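Local coordinates for Sec-alkyl sulfatase (Pseudomonas sp. dsm 6611, PDB 2YHE), which hydrolyses (R)-secondary-alkyl sulfates with strict inversion of configuration, giving (S)-alcohols and inorganic sulfate, as a zinc-dependent homodimer of the metallo-beta-lactamase superfamily, at the interface of chains A and B. Sequence-based numbering; all coordinates share one arbitrary frame. Chains: chain A/B, Sec-alkyl sulfatase.

Contact 1: the interface of chains A and B. Residues chain A 481-482, 485, 501, 505; chain B 438, 440-441.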
loop_
_atom_site.group_PDB
_atom_site.type_symbol
_atom_site.label_atom_id
_atom_site.label_comp_id
_atom_site.label_asym_id
_atom_site.label_seq_id
_atom_site.Cartn_x
_atom_site.Cartn_y
_atom_site.Cartn_z
ATOM N N VAL A 481 10.054 23.113 -12.398
ATOM C CA VAL A 481 8.690 22.594 -12.213
ATOM C C VAL A 481 8.265 22.600 -10.759
ATOM O O VAL A 481 7.076 22.736 -10.484
ATOM C CB VAL A 481 8.336 21.260 -12.912
ATOM C CG1 VAL A 481 8.622 21.320 -14.394
ATOM C CG2 VAL A 481 9.025 20.052 -12.266
ATOM N N GLN A 482 9.232 22.456 -9.831
ATOM C CA GLN A 482 8.942 22.448 -8.402
ATOM C C GLN A 482 8.579 23.860 -7.962
ATOM O O GLN A 482 7.594 24.057 -7.243
ATOM C CB GLN A 482 10.114 21.840 -7.592
ATOM C CG GLN A 482 9.997 20.317 -7.403
ATOM C CD GLN A 482 10.378 19.895 -6.003
ATOM O OE1 GLN A 482 9.800 20.365 -5.001
ATOM N NE2 GLN A 482 11.333 18.967 -5.890
ATOM N N ASN A 485 5.200 25.082 -9.678
ATOM C CA ASN A 485 4.028 24.406 -9.113
ATOM C C ASN A 485 3.487 25.192 -7.921
ATOM O O ASN A 485 2.274 25.370 -7.804
ATOM C CB ASN A 485 4.378 22.981 -8.695
ATOM C CG ASN A 485 3.191 22.185 -8.256
ATOM O OD1 ASN A 485 2.179 22.091 -8.966
ATOM N ND2 ASN A 485 3.279 21.621 -7.060
ATOM N N GLN A 501 5.987 26.931 -16.487
ATOM C CA GLN A 501 5.770 25.609 -15.902
ATOM C C GLN A 501 5.592 24.583 -17.014
ATOM O O GLN A 501 6.226 23.516 -16.980
ATOM C CB GLN A 501 4.557 25.635 -14.940
ATOM C CG GLN A 501 4.323 24.366 -14.132
ATOM C CD GLN A 501 5.375 24.035 -13.121
ATOM O OE1 GLN A 501 6.389 24.719 -12.968
ATOM N NE2 GLN A 501 5.142 22.965 -12.402
ATOM N N MET A 505 8.121 21.409 -18.167
ATOM C CA MET A 505 7.562 20.053 -18.259
ATOM C C MET A 505 7.779 19.465 -19.631
ATOM O O MET A 505 8.146 18.293 -19.757
ATOM C CB MET A 505 6.077 20.050 -17.955
ATOM C CG MET A 505 5.772 19.965 -16.494
ATOM S SD MET A 505 4.075 19.417 -16.208
ATOM C CE MET A 505 3.988 19.630 -14.433
ATOM N N ASN B 438 0.052 14.932 -10.073
ATOM C CA ASN B 438 0.619 16.175 -10.579
ATOM C C ASN B 438 2.084 15.925 -10.994
ATOM O O ASN B 438 2.907 15.664 -10.096
ATOM C CB ASN B 438 0.508 17.279 -9.513
ATOM C CG ASN B 438 1.007 18.635 -9.933
ATOM O OD1 ASN B 438 1.678 18.828 -10.960
ATOM N ND2 ASN B 438 0.676 19.610 -9.137
ATOM N N ALA B 440 4.567 17.711 -11.496
ATOM C CA ALA B 440 5.562 18.511 -10.789
ATOM C C ALA B 440 6.104 17.760 -9.507
ATOM O O ALA B 440 7.193 18.072 -8.984
ATOM C CB ALA B 440 4.982 19.850 -10.407
ATOM N N ASN B 441 5.347 16.750 -9.039
ATOM C CA ASN B 441 5.681 15.931 -7.869
ATOM C C ASN B 441 6.117 14.523 -8.294
ATOM O O ASN B 441 6.188 13.626 -7.457
ATOM C CB ASN B 441 4.458 15.841 -6.945
ATOM C CG ASN B 441 3.936 17.165 -6.452
ATOM O OD1 ASN B 441 2.748 17.475 -6.605
ATOM N ND2 ASN B 441 4.803 17.980 -5.845
HETATM O O HOH W 1 1.425 20.074 -5.322
#
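A:Asn485 and B:Asn438 reach for each other across the dimer interface with the same first torsion: in each, CG stands opposite the backbone N (chi1 -173° and -178°), and the two carboxamides arrive from opposite directions. The side-chain N-H of B:Asn438 (ND2) donates to the carboxamide oxygen OD1 of A:Asn485 at 2.9 Å. The two amide planes are turned 77° apart, and the donor lies tilted from the carbonyl plane of its acceptor. OD1 of B:Asn438 turns back on its own chain and accepts the backbone N-H of B:Ala440 (N to OD1 3.1 Å), the donor above the carbonyl plane rather than on a lone pair, which ties this carboxamide to the short 3-10 turn that follows it. On the other side, ND2 of A:Asn485 is linked to water 1 at 3.0 Å, and water 1 to OD1 of B:Asn441. Both polar ends of A:Asn485 therefore have a link to chain B.

Beside this polar pair, B:Ala440 presses its methyl group into the surface of chain A. CB of B:Ala440 lies 3.6 Å from CB of A:Asn485 and also meets the backbone O of A:Val481. A:Met505 is stretched out beyond CG and brings its terminal methyl CE to within 3.6 Å of the backbone N of B:Ala440. A:Gln501, whose NE2 also borders the methyl of B:Ala440, is bent at chi2 and sends NE2 to a lone pair of A:Val481 O at 2.7 Å, pinning one helix to the next. The site is thus a groove of chain A between helices 477-490 and 495-511, filled by the 439-441 turn of chain B.

Contact 2: the interface of chains A and B. Residues chain A 438, 440-441; chain B 481, 485, 489, 501, 505.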
loop_
_atom_site.group_PDB
_atom_site.type_symbol
_atom_site.label_atom_id
_atom_site.label_comp_id
_atom_site.label_asym_id
_atom_site.label_seq_id
_atom_site.Cartn_x
_atom_site.Cartn_y
_atom_site.Cartn_z
ATOM N N ASN A 438 10.340 11.469 9.494
ATOM C CA ASN A 438 10.766 12.800 9.955
ATOM C C ASN A 438 9.500 13.614 10.356
ATOM O O ASN A 438 8.686 13.924 9.467
ATOM C CB ASN A 438 11.527 13.507 8.834
ATOM C CG ASN A 438 12.056 14.861 9.175
ATOM O OD1 ASN A 438 11.702 15.494 10.188
ATOM N ND2 ASN A 438 12.947 15.317 8.325
ATOM N N ALA A 440 8.817 16.606 10.723
ATOM C CA ALA A 440 8.609 17.841 9.971
ATOM C C ALA A 440 7.692 17.586 8.735
ATOM O O ALA A 440 7.105 18.532 8.196
ATOM C CB ALA A 440 9.946 18.415 9.531
ATOM N N ASN A 441 7.568 16.314 8.316
ATOM C CA ASN A 441 6.768 15.871 7.182
ATOM C C ASN A 441 5.508 15.135 7.656
ATOM O O ASN A 441 4.828 14.478 6.850
ATOM C CB ASN A 441 7.602 14.939 6.272
ATOM C CG ASN A 441 8.859 15.561 5.733
ATOM O OD1 ASN A 441 9.959 15.044 5.914
ATOM N ND2 ASN A 441 8.741 16.681 5.069
ATOM N N VAL B 481 8.567 24.242 11.337
ATOM C CA VAL B 481 9.189 22.909 11.183
ATOM C C VAL B 481 9.461 22.568 9.712
ATOM O O VAL B 481 10.410 21.831 9.427
ATOM C CB VAL B 481 8.520 21.725 11.953
ATOM C CG1 VAL B 481 8.382 22.018 13.441
ATOM C CG2 VAL B 481 7.190 21.317 11.340
ATOM N N ASN B 485 13.383 22.275 8.583
ATOM C CA ASN B 485 13.784 20.974 8.079
ATOM C C ASN B 485 14.714 21.140 6.858
ATOM O O ASN B 485 15.750 20.447 6.757
ATOM C CB ASN B 485 12.552 20.145 7.699
ATOM C CG ASN B 485 12.894 18.733 7.307
ATOM O OD1 ASN B 485 13.595 18.013 8.051
ATOM N ND2 ASN B 485 12.498 18.357 6.095
ATOM N N PHE B 489 18.610 20.014 6.892
ATOM C CA PHE B 489 19.091 19.097 5.844
ATOM C C PHE B 489 20.137 19.700 4.914
ATOM O O PHE B 489 21.005 18.977 4.410
ATOM C CB PHE B 489 17.947 18.432 5.092
ATOM C CG PHE B 489 17.516 17.168 5.791
ATOM C CD1 PHE B 489 16.621 17.214 6.859
ATOM C CD2 PHE B 489 17.996 15.930 5.378
ATOM C CE1 PHE B 489 16.230 16.049 7.511
ATOM C CE2 PHE B 489 17.603 14.766 6.034
ATOM C CZ PHE B 489 16.725 14.837 7.100
ATOM N N GLN B 501 14.226 24.410 15.332
ATOM C CA GLN B 501 13.447 23.277 14.797
ATOM C C GLN B 501 12.885 22.439 15.954
ATOM O O GLN B 501 11.697 22.104 15.951
ATOM C CB GLN B 501 14.332 22.431 13.851
ATOM C CG GLN B 501 13.630 21.313 13.083
ATOM C CD GLN B 501 12.616 21.763 12.067
ATOM O OE1 GLN B 501 12.338 22.949 11.882
ATOM N NE2 GLN B 501 12.030 20.805 11.383
ATOM N N MET B 505 8.915 21.890 17.245
ATOM C CA MET B 505 8.397 20.521 17.386
ATOM C C MET B 505 7.865 20.283 18.786
ATOM O O MET B 505 6.793 19.694 18.950
ATOM C CB MET B 505 9.475 19.491 17.081
ATOM C CG MET B 505 9.609 19.188 15.637
ATOM S SD MET B 505 10.458 17.627 15.409
ATOM C CE MET B 505 10.667 17.655 13.627
HETATM O O HOH W 2 12.839 17.647 11.003
#
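The methyl group of A:Ala440 rests on chain B, its CB 3.4 Å from the backbone O of B:Val481 and also packed on CB of B:Asn485. This is part of the homodimer interface of a type III sulfatase, in which a 3-10 turn of one subunit docks on helices of the other. With CG1 anti to the carbonyl carbon (chi1 -54°), the other methyl, CG2 of B:Val481, falls between backbone N and carbonyl carbon and faces CA of A:Ala440 at van der Waals distance. From helix 495-511 of the same chain, CE of B:Met505 approaches the backbone N of A:Ala440.

Alongside, ND2 of A:Asn438 donates to OD1 of B:Asn485 at 2.8 Å, with 151° at the hydrogen. The carboxamides are set 75° apart, and the donor is tilted from the acceptor's carbonyl plane. The same ND2 also lies near CE1 of B:Phe489, 3.5 Å away, where the ring and the amide are inclined to each other by a modest angle. In turn, the ring of B:Phe489 has the backbone O of B:Asn485 at its edge, in plane.

Water 2 fills in between the two chains: it is 2.6 Å from OD1 of A:Asn438 and 3.1 Å from OD1 of B:Asn485, and has a longer link to NE2 of B:Gln501. Behind the cross-chain bond, OD1 of A:Asn438 also accepts the backbone N-H of A:Ala440, the donor above the carbonyl plane, which ties the carboxamide to its own turn. B:Gln501, in helix 495-511, directs NE2 to B:Val481 O at 2.7 Å, lying in the carbonyl plane and bracing helix 477-490 beneath the alanine.

Contact 1 and contact 2 are twins related by the two-fold axis of the homodimer, their C-alpha centres about 23 Å apart. Each chain gives its 439-441 turn to one contact and helices 477-490 and 495-511 to the other, so every subunit is both guest and host in a reciprocal exchange. All these elements fall within the range of the alkyl sulfatase dimerisation family, in keeping with a role in holding the dimer together. The modelled water joins A:Asn485 and B:Asn441 in contact 1, but A:Asn438, B:Asn485 and B:Gln501 in contact 2; at 2.70 Å this may only reflect which waters were modelled.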